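Beta-Ala-His dipeptidase (Homo sapiens, PDB 3DLJ) hydrolyses Xaa-His dipeptides, most actively carnosine and anserine, as a secreted zinc-dependent metallopeptidase of the M20A family. Local coordinates at residues L247-A252 against T341-R346; G329-F334 against R346-F351. One frame throughout, in Å; residues are numbered along the deposited sequence.

Contact 1 of 2, residues L247-A252 against T341-R346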
loop_
_atom_site.group_PDB
_atom_site.type_symbol
_atom_site.label_atom_id
_atom_site.label_comp_id
_atom_site.label_asym_id
_atom_site.label_seq_id
_atom_site.Cartn_x
_atom_site.Cartn_y
_atom_site.Cartn_z
ATOM N N LEU A 247 4.279 41.482 8.786
ATOM C CA LEU A 247 3.239 40.456 8.881
ATOM C C LEU A 247 3.545 39.325 9.843
ATOM O O LEU A 247 4.703 38.966 10.059
ATOM C CB LEU A 247 2.974 39.830 7.517
ATOM C CG LEU A 247 2.540 40.718 6.373
ATOM C CD1 LEU A 247 2.790 39.948 5.097
ATOM C CD2 LEU A 247 1.063 41.173 6.525
ATOM N N HIS A 248 2.483 38.764 10.415
ATOM C CA HIS A 248 2.519 37.426 10.967
ATOM C C HIS A 248 2.438 36.524 9.748
ATOM O O HIS A 248 1.370 36.377 9.133
ATOM C CB HIS A 248 1.298 37.146 11.832
ATOM C CG HIS A 248 1.279 37.890 13.130
ATOM N ND1 HIS A 248 0.408 38.935 13.372
ATOM C CD2 HIS A 248 1.975 37.705 14.277
ATOM C CE1 HIS A 248 0.598 39.386 14.601
ATOM N NE2 HIS A 248 1.540 38.655 15.173
ATOM N N GLU A 249 3.567 35.947 9.367
ATOM C CA GLU A 249 3.630 35.180 8.130
ATOM C C GLU A 249 3.124 33.751 8.323
ATOM O O GLU A 249 3.630 33.030 9.191
ATOM C CB GLU A 249 5.052 35.191 7.579
ATOM C CG GLU A 249 5.579 36.581 7.309
ATOM C CD GLU A 249 6.915 36.569 6.561
ATOM O OE1 GLU A 249 7.506 37.653 6.384
ATOM O OE2 GLU A 249 7.372 35.477 6.134
ATOM N N PRO A 250 2.109 33.347 7.525
ATOM C CA PRO A 250 1.602 31.974 7.551
ATOM C C PRO A 250 2.713 30.911 7.605
ATOM O O PRO A 250 2.600 29.985 8.405
ATOM C CB PRO A 250 0.788 31.888 6.236
ATOM C CG PRO A 250 0.218 33.269 6.131
ATOM C CD PRO A 250 1.369 34.163 6.536
ATOM N N MET A 251 3.765 31.049 6.781
ATOM C CA MET A 251 4.895 30.086 6.804
ATOM C C MET A 251 5.624 30.032 8.153
ATOM O O MET A 251 6.038 28.953 8.592
ATOM C CB MET A 251 5.906 30.362 5.706
ATOM C CG MET A 251 5.540 29.795 4.363
ATOM S SD MET A 251 5.450 27.995 4.282
ATOM C CE MET A 251 7.188 27.506 4.200
ATOM N N ALA A 252 5.794 31.183 8.803
ATOM C CA ALA A 252 6.461 31.215 10.101
ATOM C C ALA A 252 5.631 30.453 11.167
ATOM O O ALA A 252 6.191 29.701 11.939
ATOM C CB ALA A 252 6.746 32.677 10.537
ATOM N N THR A 341 10.868 35.233 -4.358
ATOM C CA THR A 341 10.743 36.087 -3.183
ATOM C C THR A 341 9.260 36.416 -2.837
ATOM O O THR A 341 8.690 37.470 -3.228
ATOM C CB THR A 341 11.596 37.383 -3.316
ATOM O OG1 THR A 341 11.486 37.904 -4.639
ATOM C CG2 THR A 341 13.060 37.096 -3.049
ATOM N N VAL A 342 8.658 35.488 -2.093
ATOM C CA VAL A 342 7.224 35.474 -1.854
ATOM C C VAL A 342 6.943 35.125 -0.387
ATOM O O VAL A 342 7.597 34.265 0.188
ATOM C CB VAL A 342 6.491 34.465 -2.841
ATOM C CG1 VAL A 342 6.831 32.997 -2.527
ATOM C CG2 VAL A 342 4.972 34.695 -2.859
ATOM N N ILE A 343 6.003 35.831 0.217
ATOM C CA ILE A 343 5.383 35.408 1.472
ATOM C C ILE A 343 4.028 34.767 1.098
ATOM O O ILE A 343 3.103 35.476 0.746
ATOM C CB ILE A 343 5.107 36.622 2.394
ATOM C CG1 ILE A 343 6.411 37.287 2.849
ATOM C CG2 ILE A 343 4.226 36.235 3.585
ATOM C CD1 ILE A 343 6.193 38.724 3.304
ATOM N N PRO A 344 3.933 33.422 1.137
ATOM C CA PRO A 344 2.666 32.696 0.899
ATOM C C PRO A 344 1.543 33.195 1.811
ATOM O O PRO A 344 1.778 33.393 2.992
ATOM C CB PRO A 344 3.026 31.245 1.251
ATOM C CG PRO A 344 4.500 31.163 1.019
ATOM C CD PRO A 344 5.060 32.494 1.389
ATOM N N GLY A 345 0.349 33.412 1.263
ATOM C CA GLY A 345 -0.779 33.887 2.055
ATOM C C GLY A 345 -1.507 32.762 2.785
ATOM O O GLY A 345 -2.043 32.953 3.866
ATOM N N ARG A 346 -1.510 31.569 2.207
ATOM C CA ARG A 346 -2.250 30.453 2.767
ATOM C C ARG A 346 -1.480 29.185 2.489
ATOM O O ARG A 346 -1.212 28.839 1.328
ATOM C CB ARG A 346 -3.634 30.359 2.088
ATOM C CG ARG A 346 -4.702 29.693 2.921
ATOM C CD ARG A 346 -6.026 29.636 2.127
ATOM N NE ARG A 346 -6.139 28.346 1.459
ATOM C CZ ARG A 346 -7.224 27.581 1.492
ATOM N NH1 ARG A 346 -7.225 26.396 0.868
ATOM N NH2 ARG A 346 -8.310 28.011 2.145
HETATM O O HOH W 1 4.022 32.983 4.723
#

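Contact 2 of 2, residues G329-F334 against R346-F351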
loop_
_atom_site.group_PDB
_atom_site.type_symbol
_atom_site.label_atom_id
_atom_site.label_comp_id
_atom_site.label_asym_id
_atom_site.label_seq_id
_atom_site.Cartn_x
_atom_site.Cartn_y
_atom_site.Cartn_z
ATOM N N GLY A 329 4.987 17.393 3.796
ATOM C CA GLY A 329 5.158 18.552 2.963
ATOM C C GLY A 329 4.286 19.713 3.345
ATOM O O GLY A 329 3.552 19.668 4.331
ATOM N N ILE A 330 4.382 20.767 2.539
ATOM C CA ILE A 330 3.591 21.964 2.678
ATOM C C ILE A 330 2.961 22.269 1.316
ATOM O O ILE A 330 3.651 22.232 0.290
ATOM C CB ILE A 330 4.475 23.152 3.136
ATOM C CG1 ILE A 330 5.089 22.857 4.518
ATOM C CG2 ILE A 330 3.674 24.476 3.100
ATOM C CD1 ILE A 330 6.066 23.905 5.079
ATOM N N GLU A 331 1.666 22.598 1.308
ATOM C CA GLU A 331 0.977 23.039 0.080
ATOM C C GLU A 331 0.734 24.573 0.167
ATOM O O GLU A 331 0.461 25.078 1.240
ATOM C CB GLU A 331 -0.340 22.268 -0.075
ATOM C CG GLU A 331 -1.195 22.629 -1.341
ATOM C CD GLU A 331 -2.604 22.024 -1.294
ATOM O OE1 GLU A 331 -2.832 21.047 -0.527
ATOM O OE2 GLU A 331 -3.493 22.534 -2.028
ATOM N N GLY A 332 0.902 25.290 -0.944
ATOM C CA GLY A 332 0.549 26.717 -1.063
ATOM C C GLY A 332 1.696 27.696 -1.009
ATOM O O GLY A 332 1.481 28.908 -1.116
ATOM N N ALA A 333 2.907 27.178 -0.814
ATOM C CA ALA A 333 4.145 27.959 -0.773
ATOM C C ALA A 333 4.983 27.799 -2.049
ATOM O O ALA A 333 4.524 27.226 -3.035
ATOM C CB ALA A 333 5.006 27.577 0.498
ATOM N N PHE A 334 6.206 28.321 -2.036
ATOM C CA PHE A 334 7.078 28.219 -3.198
ATOM C C PHE A 334 7.863 26.905 -3.191
ATOM O O PHE A 334 8.791 26.750 -2.402
ATOM C CB PHE A 334 8.053 29.398 -3.276
ATOM C CG PHE A 334 9.013 29.284 -4.426
ATOM C CD1 PHE A 334 8.541 29.204 -5.732
ATOM C CD2 PHE A 334 10.382 29.243 -4.206
ATOM C CE1 PHE A 334 9.410 29.083 -6.790
ATOM C CE2 PHE A 334 11.246 29.104 -5.260
ATOM C CZ PHE A 334 10.778 29.033 -6.546
ATOM N N ARG A 346 -1.510 31.569 2.207
ATOM C CA ARG A 346 -2.250 30.453 2.767
ATOM C C ARG A 346 -1.480 29.185 2.489
ATOM O O ARG A 346 -1.212 28.839 1.328
ATOM C CB ARG A 346 -3.634 30.359 2.088
ATOM C CG ARG A 346 -4.702 29.693 2.921
ATOM C CD ARG A 346 -6.026 29.636 2.127
ATOM N NE ARG A 346 -6.139 28.346 1.459
ATOM C CZ ARG A 346 -7.224 27.581 1.492
ATOM N NH1 ARG A 346 -7.225 26.396 0.868
ATOM N NH2 ARG A 346 -8.310 28.011 2.145
ATOM N N VAL A 347 -1.154 28.475 3.557
ATOM C CA VAL A 347 -0.331 27.277 3.466
ATOM C C VAL A 347 -0.953 26.138 4.279
ATOM O O VAL A 347 -1.653 26.386 5.278
ATOM C CB VAL A 347 1.108 27.572 3.977
ATOM C CG1 VAL A 347 1.836 28.470 3.007
ATOM C CG2 VAL A 347 1.050 28.238 5.364
ATOM N N ILE A 348 -0.716 24.902 3.838
ATOM C CA ILE A 348 -1.244 23.709 4.501
ATOM C C ILE A 348 -0.104 22.714 4.746
ATOM O O ILE A 348 0.488 22.181 3.800
ATOM C CB ILE A 348 -2.389 22.992 3.659
ATOM C CG1 ILE A 348 -3.399 24.003 3.090
ATOM C CG2 ILE A 348 -3.166 21.955 4.523
ATOM C CD1 ILE A 348 -4.548 23.365 2.337
ATOM N N GLY A 349 0.196 22.471 6.015
ATOM C CA GLY A 349 1.167 21.464 6.388
ATOM C C GLY A 349 0.508 20.095 6.358
ATOM O O GLY A 349 -0.666 19.962 6.693
ATOM N N LYS A 350 1.272 19.070 5.977
ATOM C CA LYS A 350 0.778 17.684 5.944
ATOM C C LYS A 350 1.678 16.770 6.741
ATOM O O LYS A 350 2.911 16.782 6.589
ATOM C CB LYS A 350 0.697 17.165 4.507
ATOM C CG LYS A 350 0.148 18.156 3.481
ATOM C CD LYS A 350 -1.348 18.093 3.302
ATOM C CE LYS A 350 -1.783 19.218 2.362
ATOM N NZ LYS A 350 -1.939 18.744 0.949
ATOM N N PHE A 351 1.060 15.963 7.592
ATOM C CA PHE A 351 1.788 14.999 8.383
ATOM C C PHE A 351 0.830 13.907 8.847
ATOM O O PHE A 351 -0.378 14.085 8.822
ATOM C CB PHE A 351 2.499 15.674 9.585
ATOM C CG PHE A 351 1.558 16.131 10.699
ATOM C CD1 PHE A 351 1.255 15.282 11.762
ATOM C CD2 PHE A 351 0.987 17.393 10.670
ATOM C CE1 PHE A 351 0.420 15.687 12.796
ATOM C CE2 PHE A 351 0.136 17.814 11.704
ATOM C CZ PHE A 351 -0.140 16.961 12.771
HETATM O O HOH W 2 -0.346 30.848 -0.690
#

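Contact 1 of 2, residues L247-A252 against T341-R346
The start of helix 250-258, entered through Glu-249 at its N-cap position, packs against Ile-343, the last residue of the short strand 342-343, and Pro-344 just after it. Glu-249 CG sits anti to the carbonyl carbon (chi1 -58°) and the chain runs extended from there, crossing Ile-343 at about a right angle. The stem and carboxylate lie across the isoleucine branches: CG is 4.0 Å from Ile-343 CG2, and OE1 is 3.5 Å from Ile-343 CD1. That same Ile-343 CD1 also meets Leu-247 CD1, at 4.0 Å, so the tip of the isoleucine is shared by two side chains. Further into the helix, Met-251 CG touches Pro-344 CG at 3.8 Å, and Pro-250 presses its ring on the carbonyls of Pro-344 and Gly-345, CG lying 3.2 Å from Gly-345 O. The polar link is indirect. One water accepts from Met-251 N at 2.8 Å and donates to Pro-344 O at 2.9 Å, which occupies an amide of the first helical turn and a loop carbonyl together. Phe-238 of strand 238-239 pairs with Ile-343 through backbone hydrogen bonds, and the Leu-247 side chain touches it too. The helix start thus meets loop 344-345 while the residues before it meet strand 342-343, a junction within the lid (dimerisation) domain of M20 peptidases, away from the zinc sites.

Contact 2 of 2, residues G329-F334 against R346-F351
Strand 329-331 and strand 346-351 run antiparallel, their segment axes 4.5 Å apart at closest and 152° between N-to-C directions, as neighbours in the mixed sheet of the lid (dimerisation) domain of M20 peptidases, which also contains strand 216-232. Glu-331 and Ile-348 form a hydrogen-bonded pair: Glu-331 N donates to Ile-348 O at 2.8 Å with an N-H...O angle of 167°, and Ile-348 N returns a bond to Glu-331 O at 2.9 Å. Lys-350 N adds a third bond, 2.9 Å to Gly-329 O. Ile-330 and Gly-349 make the non-hydrogen-bonded pair between them. Glu-331, Ile-348 and Lys-350 share one face. There Glu-331 CG is anti to the backbone N (chi1 180°) and the chain stays extended, while the lysine bends at chi2 and chi4; Lys-350 NZ meets Glu-331 OE1 at 2.9 Å, nearly along the C-O axis, in a salt bridge. A leucine in place of Lys-350 would probably leave the Glu-331 carboxylate without this charged mate and freer to turn. On the other face Ile-330 lies side by side with Val-347, CG2 to CB 4.1 Å, and both touch Leu-254 of helix 250-258. Beyond the paired residues Gly-332 has a positive phi, and a CB there would clash with Arg-346 O, which accounts for glycine. The Arg-346 guanidinium is held in a salt bridge with Glu-230 of strand 216-232. Ala-333 then closes the apolar row, its CB 4.1 Å from Val-347 CG1.

How the contacts relate
The centres of contacts 1 and 2 lie about 11 Å apart, on the same side of the chain's centre, and Arg-346 belongs to both. Along the chain the segments alternate: 247-252, 329-334, 341-346, then 346-351. In sequence, strand 342-343 falls between strands 324-331 and 346-355, so the connection joining the two strands of contact 2 carries the second segment of contact 1. The contacts also touch directly, with Met-251 SD 3.8 Å from Ala-333 CB and Pro-250 CB 3.8 Å from Val-347 CG2. The start of helix 250-258 thus touches both loop 344-345 and strand 346-355, so the small sheet's connection and the larger sheet meet at one helix end, remote from the zinc sites.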